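Local coordinates for chromosome partition protein Smc (Pyrococcus furiosus, PDB 3NWC) that dimerises and binds DNA through its hinge domain, and is probably required for chromosome condensation and partitioning, at residues N22-I33 with Y80-F91. Sequence-based numbering, arbitrary orientation.
Sequences NRAAEELKRSGI and YLKEHKLGRLTF
Tyr80 reaches segment 22-33 because chi1 (-175°) sets CG opposite its own N, which lays the ring against Ser31 and turns the hydroxyl to Glu27; at the other end of the contact Asn22, CG likewise anti (chi1 173°), sends its amide to the loop after helix 71-83. The Tyr80 ring is sandwiched: Ser31 CB sits over one face, a CH-pi contact 3.4 Å from the ring centroid, and His84 ND1 lies over the opposite face. At the ring edge, Tyr80 OH donates to Glu27 OE1 on the syn side at 3.0 Å, tilted about 31° out of the carboxylate plane. Ser31 is itself pinned, its OG donating to Leu28 O and accepting from Ile33 N in an ST turn. Asn22 ND2 grips two carbonyls close to its own amide plane: Leu86 O at 2.8 Å, approached in the carbonyl plane, and Arg88 O at 3.2 Å, approached from well above it. Its OD1 accepts from Ala24 N, an Asx turn leading into helix 24-28. Between these polar ends, Leu28 CD1 meets Leu89 CD1 tip to tip at 3.6 Å and abuts the Phe91 ring edge, while Ala24 CB packs on Leu86 CB at 4.0 Å. Shortened to an alanine, this tyrosine would probably leave Glu27 OE1 without its hydroxyl donor and open a gap between Ser31 and His84. Leu89 to Phe91 pair antiparallel with a strand of the second subunit, and Arg88 NH1 hydrogen-bonds to Gly166 O of that subunit. The contact thus clamps helix 24-28 by polar bonds at both ends of an apolar seam, against a helix and strand of the dimerising hinge.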
loop_
_atom_site.group_PDB
_atom_site.type_symbol
_atom_site.label_atom_id
_atom_site.label_comp_id
_atom_site.label_asym_id
_atom_site.label_seq_id
_atom_site.Cartn_x
_atom_site.Cartn_y
_atom_site.Cartn_z
ATOM N N ASN A 22 -0.542 -1.014 12.524
ATOM C CA ASN A 22 -1.419 -0.760 13.657
ATOM C C ASN A 22 -1.654 -2.041 14.465
ATOM O O ASN A 22 -2.165 -3.032 13.938
ATOM C CB ASN A 22 -2.739 -0.218 13.091
ATOM C CG ASN A 22 -3.808 -0.055 14.134
ATOM O OD1 ASN A 22 -3.542 -0.133 15.338
ATOM N ND2 ASN A 22 -5.043 0.177 13.677
ATOM N N ARG A 23 -1.275 -2.025 15.740
ATOM C CA ARG A 23 -1.385 -3.222 16.577
ATOM C C ARG A 23 -2.831 -3.520 16.980
ATOM O O ARG A 23 -3.086 -4.338 17.871
ATOM C CB ARG A 23 -0.498 -3.094 17.822
ATOM C CG ARG A 23 -0.297 -4.391 18.594
ATOM C CD ARG A 23 0.542 -4.167 19.848
ATOM N NE ARG A 23 1.973 -4.116 19.558
ATOM C CZ ARG A 23 2.612 -3.039 19.112
ATOM N NH1 ARG A 23 1.946 -1.913 18.889
ATOM N NH2 ARG A 23 3.918 -3.089 18.880
ATOM N N ALA A 24 -3.774 -2.863 16.311
ATOM C CA ALA A 24 -5.194 -3.047 16.597
ATOM C C ALA A 24 -5.650 -4.481 16.361
ATOM O O ALA A 24 -6.641 -4.920 16.938
ATOM C CB ALA A 24 -6.032 -2.093 15.771
ATOM N N ALA A 25 -4.936 -5.205 15.507
ATOM C CA ALA A 25 -5.288 -6.588 15.224
ATOM C C ALA A 25 -5.323 -7.395 16.515
ATOM O O ALA A 25 -6.148 -8.294 16.674
ATOM C CB ALA A 25 -4.316 -7.204 14.232
ATOM N N GLU A 26 -4.428 -7.057 17.439
ATOM C CA GLU A 26 -4.359 -7.734 18.728
ATOM C C GLU A 26 -5.596 -7.474 19.588
ATOM O O GLU A 26 -6.112 -8.386 20.233
ATOM C CB GLU A 26 -3.088 -7.326 19.483
ATOM C CG GLU A 26 -1.805 -7.740 18.780
ATOM C CD GLU A 26 -1.825 -9.200 18.366
ATOM O OE1 GLU A 26 -1.822 -10.071 19.262
ATOM O OE2 GLU A 26 -1.853 -9.475 17.147
ATOM N N GLU A 27 -6.062 -6.229 19.598
ATOM C CA GLU A 27 -7.267 -5.860 20.338
ATOM C C GLU A 27 -8.519 -6.541 19.774
ATOM O O GLU A 27 -9.492 -6.747 20.498
ATOM C CB GLU A 27 -7.444 -4.335 20.354
ATOM C CG GLU A 27 -7.489 -3.715 21.750
ATOM C CD GLU A 27 -8.906 -3.482 22.251
ATOM O OE1 GLU A 27 -9.851 -3.548 21.439
ATOM O OE2 GLU A 27 -9.075 -3.228 23.461
ATOM N N LEU A 28 -8.492 -6.893 18.489
ATOM C CA LEU A 28 -9.624 -7.583 17.861
ATOM C C LEU A 28 -9.834 -8.994 18.406
ATOM O O LEU A 28 -10.957 -9.492 18.434
ATOM C CB LEU A 28 -9.461 -7.658 16.334
ATOM C CG LEU A 28 -10.011 -6.524 15.471
ATOM C CD1 LEU A 28 -9.801 -6.843 13.998
ATOM C CD2 LEU A 28 -11.488 -6.279 15.758
ATOM N N LYS A 29 -8.753 -9.643 18.825
ATOM C CA LYS A 29 -8.855 -11.005 19.347
ATOM C C LYS A 29 -9.478 -11.031 20.745
ATOM O O LYS A 29 -9.605 -12.089 21.361
ATOM C CB LYS A 29 -7.492 -11.700 19.345
ATOM C CG LYS A 29 -6.938 -11.961 17.951
ATOM C CD LYS A 29 -5.820 -12.998 17.981
ATOM C CE LYS A 29 -6.343 -14.381 18.378
ATOM N NZ LYS A 29 -7.323 -14.937 17.391
ATOM N N ARG A 30 -9.873 -9.861 21.231
ATOM C CA ARG A 30 -10.516 -9.748 22.531
ATOM C C ARG A 30 -11.875 -9.082 22.375
ATOM O O ARG A 30 -12.499 -8.665 23.350
ATOM C CB ARG A 30 -9.633 -8.955 23.499
ATOM C CG ARG A 30 -8.333 -9.659 23.869
ATOM C CD ARG A 30 -8.596 -10.923 24.678
ATOM N NE ARG A 30 -9.170 -10.626 25.989
ATOM C CZ ARG A 30 -9.454 -11.542 26.909
ATOM N NH1 ARG A 30 -9.221 -12.825 26.667
ATOM N NH2 ARG A 30 -9.971 -11.175 28.075
ATOM N N SER A 31 -12.329 -8.987 21.134
ATOM C CA SER A 31 -13.634 -8.419 20.838
ATOM C C SER A 31 -14.729 -9.484 20.929
ATOM O O SER A 31 -15.913 -9.160 21.002
ATOM C CB SER A 31 -13.633 -7.826 19.434
ATOM O OG SER A 31 -13.458 -8.851 18.476
ATOM N N GLY A 32 -14.327 -10.752 20.912
ATOM C CA GLY A 32 -15.279 -11.852 20.929
ATOM C C GLY A 32 -15.839 -12.153 19.552
ATOM O O GLY A 32 -16.659 -13.056 19.374
ATOM N N ILE A 33 -15.399 -11.385 18.565
ATOM C CA ILE A 33 -15.818 -11.620 17.197
ATOM C C ILE A 33 -15.102 -12.854 16.658
ATOM O O ILE A 33 -13.874 -12.905 16.620
ATOM C CB ILE A 33 -15.520 -10.402 16.305
ATOM C CG1 ILE A 33 -16.221 -9.156 16.860
ATOM C CG2 ILE A 33 -15.935 -10.679 14.863
ATOM C CD1 ILE A 33 -15.934 -7.879 16.079
ATOM N N TYR A 80 -16.264 -2.518 15.411
ATOM C CA TYR A 80 -15.552 -2.588 16.675
ATOM C C TYR A 80 -14.392 -1.584 16.668
ATOM O O TYR A 80 -14.177 -0.849 17.642
ATOM C CB TYR A 80 -15.044 -4.009 16.925
ATOM C CG TYR A 80 -14.383 -4.205 18.279
ATOM C CD1 TYR A 80 -15.124 -4.607 19.388
ATOM C CD2 TYR A 80 -13.024 -3.996 18.445
ATOM C CE1 TYR A 80 -14.525 -4.786 20.625
ATOM C CE2 TYR A 80 -12.414 -4.180 19.677
ATOM C CZ TYR A 80 -13.170 -4.573 20.765
ATOM O OH TYR A 80 -12.563 -4.752 21.996
ATOM N N LEU A 81 -13.649 -1.547 15.562
ATOM C CA LEU A 81 -12.554 -0.586 15.426
ATOM C C LEU A 81 -13.054 0.835 15.611
ATOM O O LEU A 81 -12.399 1.654 16.254
ATOM C CB LEU A 81 -11.896 -0.709 14.051
ATOM C CG LEU A 81 -11.140 -1.986 13.697
ATOM C CD1 LEU A 81 -10.609 -1.832 12.281
ATOM C CD2 LEU A 81 -10.007 -2.268 14.677
ATOM N N LYS A 82 -14.216 1.130 15.034
ATOM C CA LYS A 82 -14.765 2.478 15.100
ATOM C C LYS A 82 -15.210 2.814 16.516
ATOM O O LYS A 82 -14.902 3.887 17.033
ATOM C CB LYS A 82 -15.940 2.638 14.139
ATOM C CG LYS A 82 -15.530 2.682 12.672
ATOM C CD LYS A 82 -16.754 2.796 11.772
ATOM C CE LYS A 82 -16.349 2.908 10.314
ATOM N NZ LYS A 82 -17.521 2.804 9.386
ATOM N N GLU A 83 -15.930 1.888 17.146
ATOM C CA GLU A 83 -16.457 2.139 18.485
ATOM C C GLU A 83 -15.342 2.387 19.487
ATOM O O GLU A 83 -15.468 3.235 20.363
ATOM C CB GLU A 83 -17.325 0.972 18.962
ATOM C CG GLU A 83 -18.074 1.245 20.260
ATOM C CD GLU A 83 -19.106 2.356 20.129
ATOM O OE2 GLU A 83 -19.041 3.321 20.919
ATOM N N HIS A 84 -14.252 1.642 19.345
ATOM C CA HIS A 84 -13.165 1.678 20.310
ATOM C C HIS A 84 -12.004 2.558 19.862
ATOM O O HIS A 84 -10.964 2.591 20.507
ATOM C CB HIS A 84 -12.703 0.252 20.616
ATOM C CG HIS A 84 -13.683 -0.518 21.442
ATOM N ND1 HIS A 84 -14.665 -1.311 20.888
ATOM C CD2 HIS A 84 -13.863 -0.581 22.784
ATOM C CE1 HIS A 84 -15.393 -1.845 21.853
ATOM N NE2 HIS A 84 -14.925 -1.419 23.013
ATOM N N LYS A 85 -12.198 3.257 18.745
ATOM C CA LYS A 85 -11.206 4.204 18.231
ATOM C C LYS A 85 -9.833 3.557 18.087
ATOM O O LYS A 85 -8.831 4.061 18.602
ATOM C CB LYS A 85 -11.128 5.432 19.143
ATOM C CG LYS A 85 -12.435 6.209 19.268
ATOM C CD LYS A 85 -12.345 7.224 20.405
ATOM C CE LYS A 85 -13.469 8.246 20.355
ATOM N NZ LYS A 85 -14.804 7.611 20.279
ATOM N N LEU A 86 -9.791 2.446 17.356
ATOM C CA LEU A 86 -8.572 1.665 17.212
ATOM C C LEU A 86 -7.932 1.822 15.834
ATOM O O LEU A 86 -7.126 0.982 15.421
ATOM C CB LEU A 86 -8.878 0.192 17.445
ATOM C CG LEU A 86 -9.390 -0.168 18.839
ATOM C CD1 LEU A 86 -9.866 -1.609 18.834
ATOM C CD2 LEU A 86 -8.305 0.051 19.873
ATOM N N GLY A 87 -8.305 2.876 15.115
ATOM C CA GLY A 87 -7.739 3.107 13.798
ATOM C C GLY A 87 -8.317 2.191 12.738
ATOM O O GLY A 87 -9.455 1.747 12.843
ATOM N N ARG A 88 -7.516 1.910 11.714
ATOM C CA ARG A 88 -7.987 1.173 10.543
ATOM C C ARG A 88 -7.251 -0.134 10.309
ATOM O O ARG A 88 -6.078 -0.267 10.646
ATOM C CB ARG A 88 -7.871 2.047 9.292
ATOM C CG ARG A 88 -8.886 3.178 9.290
ATOM C CD ARG A 88 -8.576 4.198 8.235
ATOM N NE ARG A 88 -8.769 3.729 6.846
ATOM C CZ ARG A 88 -9.922 3.810 6.172
ATOM N NH1 ARG A 88 -11.022 4.268 6.752
ATOM N NH2 ARG A 88 -9.985 3.422 4.906
ATOM N N LEU A 89 -7.967 -1.099 9.733
ATOM C CA LEU A 89 -7.366 -2.331 9.231
ATOM C C LEU A 89 -7.960 -2.702 7.886
ATOM O O LEU A 89 -9.069 -2.287 7.550
ATOM C CB LEU A 89 -7.606 -3.494 10.199
ATOM C CG LEU A 89 -6.984 -3.394 11.594
ATOM C CD1 LEU A 89 -7.488 -4.533 12.486
ATOM C CD2 LEU A 89 -5.451 -3.365 11.548
ATOM N N THR A 90 -7.201 -3.490 7.125
ATOM C CA THR A 90 -7.635 -4.071 5.872
ATOM C C THR A 90 -7.929 -5.541 6.108
ATOM O O THR A 90 -7.090 -6.275 6.651
ATOM C CB THR A 90 -6.546 -3.929 4.798
ATOM O OG1 THR A 90 -6.296 -2.538 4.576
ATOM C CG2 THR A 90 -7.000 -4.565 3.485
ATOM N N PHE A 91 -9.134 -5.961 5.728
ATOM C CA PHE A 91 -9.575 -7.334 5.978
ATOM C C PHE A 91 -9.643 -8.132 4.695
ATOM O O PHE A 91 -10.058 -7.600 3.657
ATOM C CB PHE A 91 -10.938 -7.308 6.660
ATOM C CG PHE A 91 -10.915 -6.634 8.007
ATOM C CD1 PHE A 91 -10.585 -7.351 9.149
ATOM C CD2 PHE A 91 -11.199 -5.280 8.127
ATOM C CE1 PHE A 91 -10.553 -6.728 10.393
ATOM C CE2 PHE A 91 -11.167 -4.650 9.364
ATOM C CZ PHE A 91 -10.845 -5.380 10.502
#